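Local coordinates for protein ParB-C (Sulfolobus sp. NOB8H2, PDB 4RS7) that probably binds DNA through a histone-like, all-helical dimer and takes part in segregating the archaeal plasmid pNOB8, at residues M73-P76 / Y77-L80; D2-S5 / L6-A9; K14-D18 / E19-T23; R8-P11 / S12-K15. One frame throughout, in Å; residues are numbered along the deposited sequence.

Contact 1: M73-P76 / Y77-L80; sequences MVRP and YFRL
Val74 and Phe78 meet near the end of helix 63-74, where the chain passes through a 3-10 turn (Arg75 to Tyr77) into the loop before helix 83-86. The backbone bonds are those of a tightening helix end: Tyr77 N donates to Val74 O at 2.7 Å and Phe78 N to Arg75 O at 3.0 Å, both i to i+3, after which Phe78 forms the centre of an inverse gamma turn. Among the apolar contacts, Val74 CG2 touches Phe78 CZ at 3.5 Å, while Val74 O sits over one face of the same ring, displaced toward its rim. With CG turned away from the carbonyl carbon (chi1 -73°), the Phe78 ring is swung back over this last turn. It also stacks on Phe78 of the second subunit and meets Tyr41 of that subunit edge-to-face; a serine here would probably leave Val74 CG2 without its ring neighbour, end that stack and open a gap at the interface. Tyr77 lays CD1 beside Val74 CB, and its hydroxyl is hydrogen-bonded to Trp34 O of the second subunit. Arg79, which is salt-bridged to Glu85 through NH1, sends its NE back to Pro76 O at 2.9 Å, the oxygen lying in the guanidinium plane.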
loop_
_atom_site.group_PDB
_atom_site.type_symbol
_atom_site.label_atom_id
_atom_site.label_comp_id
_atom_site.label_asym_id
_atom_site.label_seq_id
_atom_site.Cartn_x
_atom_site.Cartn_y
_atom_site.Cartn_z
HETATM N N MSE A 73 0.368 11.792 -1.116
HETATM C CA MSE A 73 1.553 11.156 -1.686
HETATM C C MSE A 73 1.294 9.735 -2.182
HETATM O O MSE A 73 1.784 9.350 -3.246
HETATM C CB MSE A 73 2.706 11.134 -0.673
HETATM C CG MSE A 73 3.946 10.386 -1.170
HETATM SE SE MSE A 73 5.363 10.260 0.166
HETATM C CE MSE A 73 6.054 12.089 0.068
ATOM N N VAL A 74 0.529 8.956 -1.421
ATOM C CA VAL A 74 0.478 7.513 -1.667
ATOM C C VAL A 74 -0.835 6.962 -2.230
ATOM O O VAL A 74 -0.881 5.814 -2.659
ATOM C CB VAL A 74 0.870 6.706 -0.405
ATOM C CG1 VAL A 74 2.229 7.173 0.114
ATOM C CG2 VAL A 74 -0.205 6.836 0.677
ATOM N N ARG A 75 -1.896 7.761 -2.232
ATOM C CA ARG A 75 -3.177 7.278 -2.747
ATOM C C ARG A 75 -3.072 6.605 -4.128
ATOM O O ARG A 75 -3.664 5.550 -4.350
ATOM C CB ARG A 75 -4.224 8.396 -2.770
ATOM C CG ARG A 75 -5.494 8.026 -3.530
ATOM C CD ARG A 75 -6.100 6.721 -3.021
ATOM N NE ARG A 75 -7.288 6.344 -3.784
ATOM C CZ ARG A 75 -7.270 5.596 -4.884
ATOM N NH1 ARG A 75 -6.123 5.132 -5.360
ATOM N NH2 ARG A 75 -8.403 5.310 -5.509
ATOM N N PRO A 76 -2.325 7.214 -5.061
ATOM C CA PRO A 76 -2.188 6.587 -6.383
ATOM C C PRO A 76 -1.547 5.199 -6.328
ATOM O O PRO A 76 -1.677 4.434 -7.282
ATOM C CB PRO A 76 -1.270 7.559 -7.135
ATOM C CG PRO A 76 -1.480 8.871 -6.461
ATOM C CD PRO A 76 -1.671 8.531 -5.006
ATOM N N TYR A 77 -0.872 4.884 -5.226
ATOM C CA TYR A 77 -0.189 3.600 -5.075
ATOM C C TYR A 77 -1.084 2.516 -4.474
ATOM O O TYR A 77 -0.715 1.342 -4.461
ATOM C CB TYR A 77 1.051 3.760 -4.193
ATOM C CG TYR A 77 2.073 4.749 -4.715
ATOM C CD1 TYR A 77 2.814 5.528 -3.836
ATOM C CD2 TYR A 77 2.311 4.892 -6.076
ATOM C CE1 TYR A 77 3.753 6.429 -4.293
ATOM C CE2 TYR A 77 3.257 5.793 -6.545
ATOM C CZ TYR A 77 3.974 6.558 -5.645
ATOM O OH TYR A 77 4.915 7.460 -6.085
ATOM N N PHE A 78 -2.240 2.918 -3.956
ATOM C CA PHE A 78 -3.174 1.987 -3.322
ATOM C C PHE A 78 -3.979 1.250 -4.388
ATOM O O PHE A 78 -5.180 1.473 -4.539
ATOM C CB PHE A 78 -4.134 2.730 -2.386
ATOM C CG PHE A 78 -3.500 3.221 -1.107
ATOM C CD1 PHE A 78 -4.116 4.208 -0.354
ATOM C CD2 PHE A 78 -2.308 2.688 -0.649
ATOM C CE1 PHE A 78 -3.552 4.659 0.830
ATOM C CE2 PHE A 78 -1.739 3.134 0.532
ATOM C CZ PHE A 78 -2.360 4.119 1.271
ATOM N N ARG A 79 -3.306 0.382 -5.133
ATOM C CA ARG A 79 -3.937 -0.329 -6.234
ATOM C C ARG A 79 -3.119 -1.557 -6.588
ATOM O O ARG A 79 -2.009 -1.738 -6.089
ATOM C CB ARG A 79 -4.036 0.590 -7.458
ATOM C CG ARG A 79 -2.678 0.987 -8.034
ATOM C CD ARG A 79 -2.792 2.083 -9.100
ATOM N NE ARG A 79 -1.472 2.593 -9.470
ATOM C CZ ARG A 79 -0.681 2.039 -10.384
ATOM N NH1 ARG A 79 -1.076 0.958 -11.043
ATOM N NH2 ARG A 79 0.504 2.568 -10.646
ATOM N N LEU A 80 -3.670 -2.408 -7.446
ATOM C CA LEU A 80 -2.900 -3.511 -7.997
ATOM C C LEU A 80 -2.148 -2.993 -9.218
ATOM O O LEU A 80 -2.771 -2.609 -10.207
ATOM C CB LEU A 80 -3.824 -4.664 -8.404
ATOM C CG LEU A 80 -3.151 -5.912 -8.984
ATOM C CD1 LEU A 80 -2.153 -6.512 -7.990
ATOM C CD2 LEU A 80 -4.198 -6.941 -9.369
#

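Contact 2: D2-S5 / L6-A9; sequences DLES and LYRA
Over one face of the Tyr7 ring lies the carbonyl oxygen of Leu3, offset toward the rim and only 3.1 Å from Tyr7 CG. The Arg8 guanidinium also has a carbonyl oxygen over one face, but centred: Glu4 O lies 3.6 Å from Arg8 CZ, and a water lies at the guanidinium edge, in plane. That water accepts from Arg8 NH2 at 2.8 Å and is also hydrogen-bonded to Ser5 OG at 3.1 Å, so it links two side chains one turn apart; Ser5 OG has a further partner in Ala1 O. A bend at chi3 (-63°) folds the arginine back over the backbone of the preceding turn, where NH1 packs on Glu4 CG at 3.6 Å without a salt bridge to the carboxylate.

All of this rides on a regular alpha-helix, 2-9, whose i to i+4 bonds include the nearly straight Leu6 N to Asp2 O (167° at the hydrogen) and Tyr7 N to Leu3 O at 2.9 Å. Leu3 and Tyr7 run side by side and point the same way, Leu3 CB lying 4.0 Å from Tyr7 CE1. Beyond the helix, Tyr7 also packs on Ala27 of helix 24-50 and on Lys14 and Val17 of helix 11-18; an alanine here would probably leave a gap among these three helices and strip Leu3 CB of its aromatic neighbour. On the buried side Leu6 settles against Trp34 of helix 24-50, with Leu6 CB 3.6 Å from Leu3 O.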
loop_
_atom_site.group_PDB
_atom_site.type_symbol
_atom_site.label_atom_id
_atom_site.label_comp_id
_atom_site.label_asym_id
_atom_site.label_seq_id
_atom_site.Cartn_x
_atom_site.Cartn_y
_atom_site.Cartn_z
ATOM N N ASP A 2 -6.134 -19.394 12.872
ATOM C CA ASP A 2 -5.706 -18.782 11.623
ATOM C C ASP A 2 -6.840 -18.678 10.609
ATOM O O ASP A 2 -7.305 -17.580 10.308
ATOM C CB ASP A 2 -4.525 -19.545 11.016
ATOM C CG ASP A 2 -3.252 -19.389 11.825
ATOM O OD1 ASP A 2 -3.167 -18.427 12.618
ATOM O OD2 ASP A 2 -2.336 -20.223 11.666
ATOM N N LEU A 3 -7.282 -19.819 10.088
ATOM C CA LEU A 3 -8.262 -19.827 9.005
ATOM C C LEU A 3 -9.534 -19.068 9.362
ATOM O O LEU A 3 -10.163 -18.459 8.499
ATOM C CB LEU A 3 -8.590 -21.257 8.570
ATOM C CG LEU A 3 -7.414 -22.025 7.967
ATOM C CD1 LEU A 3 -7.873 -23.362 7.420
ATOM C CD2 LEU A 3 -6.753 -21.200 6.871
ATOM N N GLU A 4 -9.913 -19.096 10.633
ATOM C CA GLU A 4 -11.106 -18.380 11.051
ATOM C C GLU A 4 -10.915 -16.872 10.906
ATOM O O GLU A 4 -11.835 -16.161 10.508
ATOM C CB GLU A 4 -11.495 -18.739 12.481
ATOM C CG GLU A 4 -12.996 -18.861 12.666
ATOM C CD GLU A 4 -13.636 -19.741 11.602
ATOM O OE1 GLU A 4 -13.097 -20.836 11.330
ATOM O OE2 GLU A 4 -14.669 -19.333 11.029
ATOM N N SER A 5 -9.721 -16.389 11.233
ATOM C CA SER A 5 -9.416 -14.971 11.084
ATOM C C SER A 5 -9.436 -14.597 9.607
ATOM O O SER A 5 -10.021 -13.586 9.221
ATOM C CB SER A 5 -8.055 -14.639 11.694
ATOM O OG SER A 5 -8.086 -14.762 13.104
ATOM N N LEU A 6 -8.804 -15.431 8.790
ATOM C CA LEU A 6 -8.760 -15.211 7.349
ATOM C C LEU A 6 -10.165 -15.134 6.753
ATOM O O LEU A 6 -10.466 -14.237 5.965
ATOM C CB LEU A 6 -7.964 -16.324 6.666
ATOM C CG LEU A 6 -7.930 -16.251 5.139
ATOM C CD1 LEU A 6 -7.119 -15.041 4.683
ATOM C CD2 LEU A 6 -7.366 -17.533 4.547
ATOM N N TYR A 7 -11.024 -16.074 7.137
ATOM C CA TYR A 7 -12.381 -16.130 6.599
ATOM C C TYR A 7 -13.202 -14.898 6.962
ATOM O O TYR A 7 -14.003 -14.421 6.158
ATOM C CB TYR A 7 -13.092 -17.401 7.060
ATOM C CG TYR A 7 -12.484 -18.670 6.506
ATOM C CD1 TYR A 7 -12.617 -19.877 7.178
ATOM C CD2 TYR A 7 -11.780 -18.659 5.307
ATOM C CE1 TYR A 7 -12.064 -21.039 6.675
ATOM C CE2 TYR A 7 -11.224 -19.817 4.796
ATOM C CZ TYR A 7 -11.369 -21.004 5.487
ATOM O OH TYR A 7 -10.821 -22.162 4.987
ATOM N N ARG A 8 -13.015 -14.386 8.176
ATOM C CA ARG A 8 -13.710 -13.168 8.579
ATOM C C ARG A 8 -13.241 -11.975 7.754
ATOM O O ARG A 8 -14.043 -11.122 7.364
ATOM C CB ARG A 8 -13.525 -12.890 10.075
ATOM C CG ARG A 8 -14.444 -13.712 10.976
ATOM C CD ARG A 8 -14.364 -13.249 12.425
ATOM N NE ARG A 8 -13.028 -13.437 12.981
ATOM C CZ ARG A 8 -12.643 -14.516 13.657
ATOM N NH1 ARG A 8 -13.496 -15.511 13.868
ATOM N NH2 ARG A 8 -11.405 -14.600 14.126
ATOM N N ALA A 9 -11.940 -11.924 7.484
ATOM C CA ALA A 9 -11.361 -10.817 6.732
ATOM C C ALA A 9 -11.614 -10.949 5.232
ATOM O O ALA A 9 -11.718 -9.947 4.529
ATOM C CB ALA A 9 -9.869 -10.705 7.010
HETATM O O HOH W 1 -9.847 -12.328 13.792
#

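Contact 3: K14-D18 / E19-T23; sequences KKLVD and EGKLT
Lys21 N bonds to Leu16 O at 2.9 Å and Gly20 N to Val17 O, the Schellman pair that closes helix 11-18; Leu22 N also donates to Leu16 O, at 3.2 Å, from above its carbonyl plane. Gly20 has a positive phi (86°), at which a side chain would be jammed against the preceding carbonyl oxygen. The turn brings Leu22 back onto the helix: its CD1 lies 3.6 Å from Leu16 CB, its CB rests against Val17 CG2, and its carbonyl oxygen receives a CA-H...O contact from Val17 CA. A water donating to both Val17 O and Leu22 O spans the return.

On the outer surface Glu19 CG stands opposite the carbonyl carbon (chi1 -75°), and the extended chain beyond it crosses Lys15, OE2 3.3 Å from Lys15 CE. Glu19 OE1 forms a salt bridge with Lys21 NZ at 2.9 Å, met from above the carboxylate plane, while Lys14 NZ pairs with Asp18 through the syn lone pair of OD2.

Thr23 N-caps the long helix 24-50, its OG1 bonded to Asp26 N. Val17 and Lys14 face Tyr7 of helix 2-9, whereas Leu16 packs on Leu56, and Lys21 and Leu22 on Ile59, of the second subunit.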
loop_
_atom_site.group_PDB
_atom_site.type_symbol
_atom_site.label_atom_id
_atom_site.label_comp_id
_atom_site.label_asym_id
_atom_site.label_seq_id
_atom_site.Cartn_x
_atom_site.Cartn_y
_atom_site.Cartn_z
ATOM N N LYS A 14 -13.443 -17.640 1.940
ATOM C CA LYS A 14 -14.342 -18.543 2.649
ATOM C C LYS A 14 -15.308 -19.213 1.675
ATOM O O LYS A 14 -15.496 -20.433 1.703
ATOM C CB LYS A 14 -15.120 -17.778 3.721
ATOM C CG LYS A 14 -16.212 -18.592 4.403
ATOM C CD LYS A 14 -16.811 -17.838 5.578
ATOM C CE LYS A 14 -17.996 -18.583 6.161
ATOM N NZ LYS A 14 -17.691 -20.024 6.320
ATOM N N LYS A 15 -15.916 -18.407 0.810
ATOM C CA LYS A 15 -16.868 -18.913 -0.169
ATOM C C LYS A 15 -16.221 -19.938 -1.105
ATOM O O LYS A 15 -16.776 -21.009 -1.339
ATOM C CB LYS A 15 -17.482 -17.754 -0.961
ATOM C CG LYS A 15 -18.385 -18.176 -2.110
ATOM C CD LYS A 15 -19.111 -16.969 -2.698
ATOM C CE LYS A 15 -19.990 -17.365 -3.873
ATOM N NZ LYS A 15 -21.061 -16.365 -4.130
ATOM N N LEU A 16 -15.044 -19.614 -1.632
ATOM C CA LEU A 16 -14.344 -20.525 -2.534
ATOM C C LEU A 16 -14.061 -21.877 -1.877
ATOM O O LEU A 16 -14.202 -22.920 -2.510
ATOM C CB LEU A 16 -13.052 -19.893 -3.064
ATOM C CG LEU A 16 -13.224 -18.748 -4.070
ATOM C CD1 LEU A 16 -11.888 -18.087 -4.397
ATOM C CD2 LEU A 16 -13.910 -19.234 -5.344
ATOM N N VAL A 17 -13.661 -21.863 -0.609
ATOM C CA VAL A 17 -13.441 -23.111 0.120
ATOM C C VAL A 17 -14.760 -23.867 0.315
ATOM O O VAL A 17 -14.839 -25.070 0.062
ATOM C CB VAL A 17 -12.781 -22.869 1.491
ATOM C CG1 VAL A 17 -12.793 -24.144 2.324
ATOM C CG2 VAL A 17 -11.359 -22.346 1.318
ATOM N N ASP A 18 -15.792 -23.152 0.756
ATOM C CA ASP A 18 -17.109 -23.753 0.978
ATOM C C ASP A 18 -17.691 -24.346 -0.303
ATOM O O ASP A 18 -18.441 -25.320 -0.254
ATOM C CB ASP A 18 -18.090 -22.726 1.545
ATOM C CG ASP A 18 -17.776 -22.339 2.974
ATOM O OD1 ASP A 18 -16.917 -22.998 3.594
ATOM O OD2 ASP A 18 -18.398 -21.381 3.477
ATOM N N GLU A 19 -17.349 -23.741 -1.440
ATOM C CA GLU A 19 -17.832 -24.189 -2.741
ATOM C C GLU A 19 -17.044 -25.398 -3.221
ATOM O O GLU A 19 -17.404 -26.034 -4.212
ATOM C CB GLU A 19 -17.718 -23.067 -3.781
ATOM C CG GLU A 19 -18.768 -21.971 -3.663
ATOM C CD GLU A 19 -18.624 -20.913 -4.745
ATOM O OE1 GLU A 19 -17.480 -20.635 -5.163
ATOM O OE2 GLU A 19 -19.656 -20.364 -5.185
ATOM N N GLY A 20 -15.957 -25.702 -2.521
ATOM C CA GLY A 20 -15.113 -26.828 -2.871
ATOM C C GLY A 20 -14.049 -26.526 -3.914
ATOM O O GLY A 20 -13.385 -27.439 -4.391
ATOM N N LYS A 21 -13.876 -25.253 -4.266
ATOM C CA LYS A 21 -12.903 -24.869 -5.296
ATOM C C LYS A 21 -11.495 -24.662 -4.737
ATOM O O LYS A 21 -10.501 -24.876 -5.431
ATOM C CB LYS A 21 -13.358 -23.604 -6.032
ATOM C CG LYS A 21 -14.691 -23.745 -6.743
ATOM C CD LYS A 21 -15.191 -22.403 -7.248
ATOM C CE LYS A 21 -16.607 -22.512 -7.798
ATOM N NZ LYS A 21 -17.229 -21.170 -7.995
ATOM N N LEU A 22 -11.416 -24.225 -3.486
ATOM C CA LEU A 22 -10.128 -24.075 -2.824
ATOM C C LEU A 22 -10.022 -25.056 -1.670
ATOM O O LEU A 22 -10.942 -25.172 -0.860
ATOM C CB LEU A 22 -9.937 -22.642 -2.316
ATOM C CG LEU A 22 -9.536 -21.592 -3.352
ATOM C CD1 LEU A 22 -9.481 -20.200 -2.730
ATOM C CD2 LEU A 22 -8.199 -21.955 -3.984
ATOM N N THR A 23 -8.902 -25.764 -1.596
ATOM C CA THR A 23 -8.686 -26.708 -0.510
ATOM C C THR A 23 -8.284 -25.958 0.752
ATOM O O THR A 23 -7.901 -24.784 0.699
ATOM C CB THR A 23 -7.590 -27.732 -0.855
ATOM O OG1 THR A 23 -6.301 -27.122 -0.714
ATOM C CG2 THR A 23 -7.761 -28.241 -2.283
HETATM O O HOH W 2 -12.965 -27.270 0.128
#

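Contact 4: R8-P11 / S12-K15; sequences RAMP and SIKK
Met10, here selenomethionine, lies alongside Ile13, the two side chains pointing the same way. Its terminal methyl CE touches Ile13 CG1 at 3.7 Å, and its CB approaches the same carbon at 3.9 Å, so Ile13 CG1 is met from both the root and the end of the chain. The bend at chi3 (62°) is what turns CE back onto the isoleucine.

Around this pair the backbone starts a new helix. Met10 occupies the N-cap position of helix 11-18, and its carbonyl oxygen takes Lys14 N at 3.2 Å, almost straight at the hydrogen (170°) and in the carbonyl plane, together with a weak bond from Ile13 N. Lys15 N then follows with Pro11 O at 3.0 Å. Pro11 suits the first turn: its nitrogen carries no hydrogen, which costs nothing in a first turn, where no carbonyl one turn earlier in the helix could accept it. Its ring stays on the exposed side.

Met10 has itself left helical backbone angles, and this single residue makes the corner between helix 2-9 and helix 11-18. Across the dimer interface the corner meets the second subunit: Ser12 OG is hydrogen-bonded to Glu72 OE1 of that subunit, on which Met10 and Pro11 also pack, while Ser12 and Ile13 lie against its Ile69. The start of helix 11-18 thus touches both helix 2-9 of its own chain and helix 63-74 of the second subunit.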
loop_
_atom_site.group_PDB
_atom_site.type_symbol
_atom_site.label_atom_id
_atom_site.label_comp_id
_atom_site.label_asym_id
_atom_site.label_seq_id
_atom_site.Cartn_x
_atom_site.Cartn_y
_atom_site.Cartn_z
ATOM N N ARG A 8 -13.015 -14.386 8.176
ATOM C CA ARG A 8 -13.710 -13.168 8.579
ATOM C C ARG A 8 -13.241 -11.975 7.754
ATOM O O ARG A 8 -14.043 -11.122 7.364
ATOM C CB ARG A 8 -13.525 -12.890 10.075
ATOM C CG ARG A 8 -14.444 -13.712 10.976
ATOM C CD ARG A 8 -14.364 -13.249 12.425
ATOM N NE ARG A 8 -13.028 -13.437 12.981
ATOM C CZ ARG A 8 -12.643 -14.516 13.657
ATOM N NH1 ARG A 8 -13.496 -15.511 13.868
ATOM N NH2 ARG A 8 -11.405 -14.600 14.126
ATOM N N ALA A 9 -11.940 -11.924 7.484
ATOM C CA ALA A 9 -11.361 -10.817 6.732
ATOM C C ALA A 9 -11.614 -10.949 5.232
ATOM O O ALA A 9 -11.718 -9.947 4.529
ATOM C CB ALA A 9 -9.869 -10.705 7.010
HETATM N N MSE A 10 -11.723 -12.185 4.750
HETATM C CA MSE A 10 -11.876 -12.428 3.321
HETATM C C MSE A 10 -13.030 -13.387 3.021
HETATM O O MSE A 10 -12.814 -14.584 2.815
HETATM C CB MSE A 10 -10.564 -12.958 2.726
HETATM C CG MSE A 10 -9.360 -12.043 2.976
HETATM SE SE MSE A 10 -7.811 -12.477 1.877
HETATM C CE MSE A 10 -8.616 -12.153 0.120
ATOM N N PRO A 11 -14.264 -12.856 2.999
ATOM C CA PRO A 11 -15.462 -13.647 2.697
ATOM C C PRO A 11 -15.364 -14.358 1.349
ATOM O O PRO A 11 -15.944 -15.430 1.187
ATOM C CB PRO A 11 -16.572 -12.593 2.648
ATOM C CG PRO A 11 -16.079 -11.487 3.496
ATOM C CD PRO A 11 -14.594 -11.454 3.306
ATOM N N SER A 12 -14.642 -13.768 0.399
ATOM C CA SER A 12 -14.503 -14.360 -0.930
ATOM C C SER A 12 -13.750 -15.680 -0.876
ATOM O O SER A 12 -14.054 -16.607 -1.625
ATOM C CB SER A 12 -13.792 -13.400 -1.885
ATOM O OG SER A 12 -14.610 -12.279 -2.165
ATOM N N ILE A 13 -12.757 -15.750 0.003
ATOM C CA ILE A 13 -11.950 -16.954 0.157
ATOM C C ILE A 13 -12.727 -18.042 0.895
ATOM O O ILE A 13 -12.677 -19.219 0.525
ATOM C CB ILE A 13 -10.633 -16.659 0.896
ATOM C CG1 ILE A 13 -9.788 -15.663 0.096
ATOM C CG2 ILE A 13 -9.860 -17.947 1.137
ATOM C CD1 ILE A 13 -9.318 -16.189 -1.252
ATOM N N LYS A 14 -13.443 -17.640 1.940
ATOM C CA LYS A 14 -14.342 -18.543 2.649
ATOM C C LYS A 14 -15.308 -19.213 1.675
ATOM O O LYS A 14 -15.496 -20.433 1.703
ATOM C CB LYS A 14 -15.120 -17.778 3.721
ATOM C CG LYS A 14 -16.212 -18.592 4.403
ATOM C CD LYS A 14 -16.811 -17.838 5.578
ATOM C CE LYS A 14 -17.996 -18.583 6.161
ATOM N NZ LYS A 14 -17.691 -20.024 6.320
ATOM N N LYS A 15 -15.916 -18.407 0.810
ATOM C CA LYS A 15 -16.868 -18.913 -0.169
ATOM C C LYS A 15 -16.221 -19.938 -1.105
ATOM O O LYS A 15 -16.776 -21.009 -1.339
ATOM C CB LYS A 15 -17.482 -17.754 -0.961
ATOM C CG LYS A 15 -18.385 -18.176 -2.110
ATOM C CD LYS A 15 -19.111 -16.969 -2.698
ATOM C CE LYS A 15 -19.990 -17.365 -3.873
ATOM N NZ LYS A 15 -21.061 -16.365 -4.130
#

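Along the chain contacts 2, 4 and 3 follow in that order, with contact 1 much later. Contact 2 lies on helix 2-9, contact 4 turns the corner into helix 11-18, and contact 3 ends that helix before the long helix 24-50. The centres of contacts 2 and 4 are about 7 Å apart and those of 4 and 3 about 9 Å; Tyr7 of contact 2 packs on Lys14 and Val17, setting the two successive short helices against each other at their corner. Contact 1, after helix 63-74, has its centre 24 to 30 Å from the others. Contacts 1, 3 and 4 all touch the second subunit, so regions early and late in the chain both meet it.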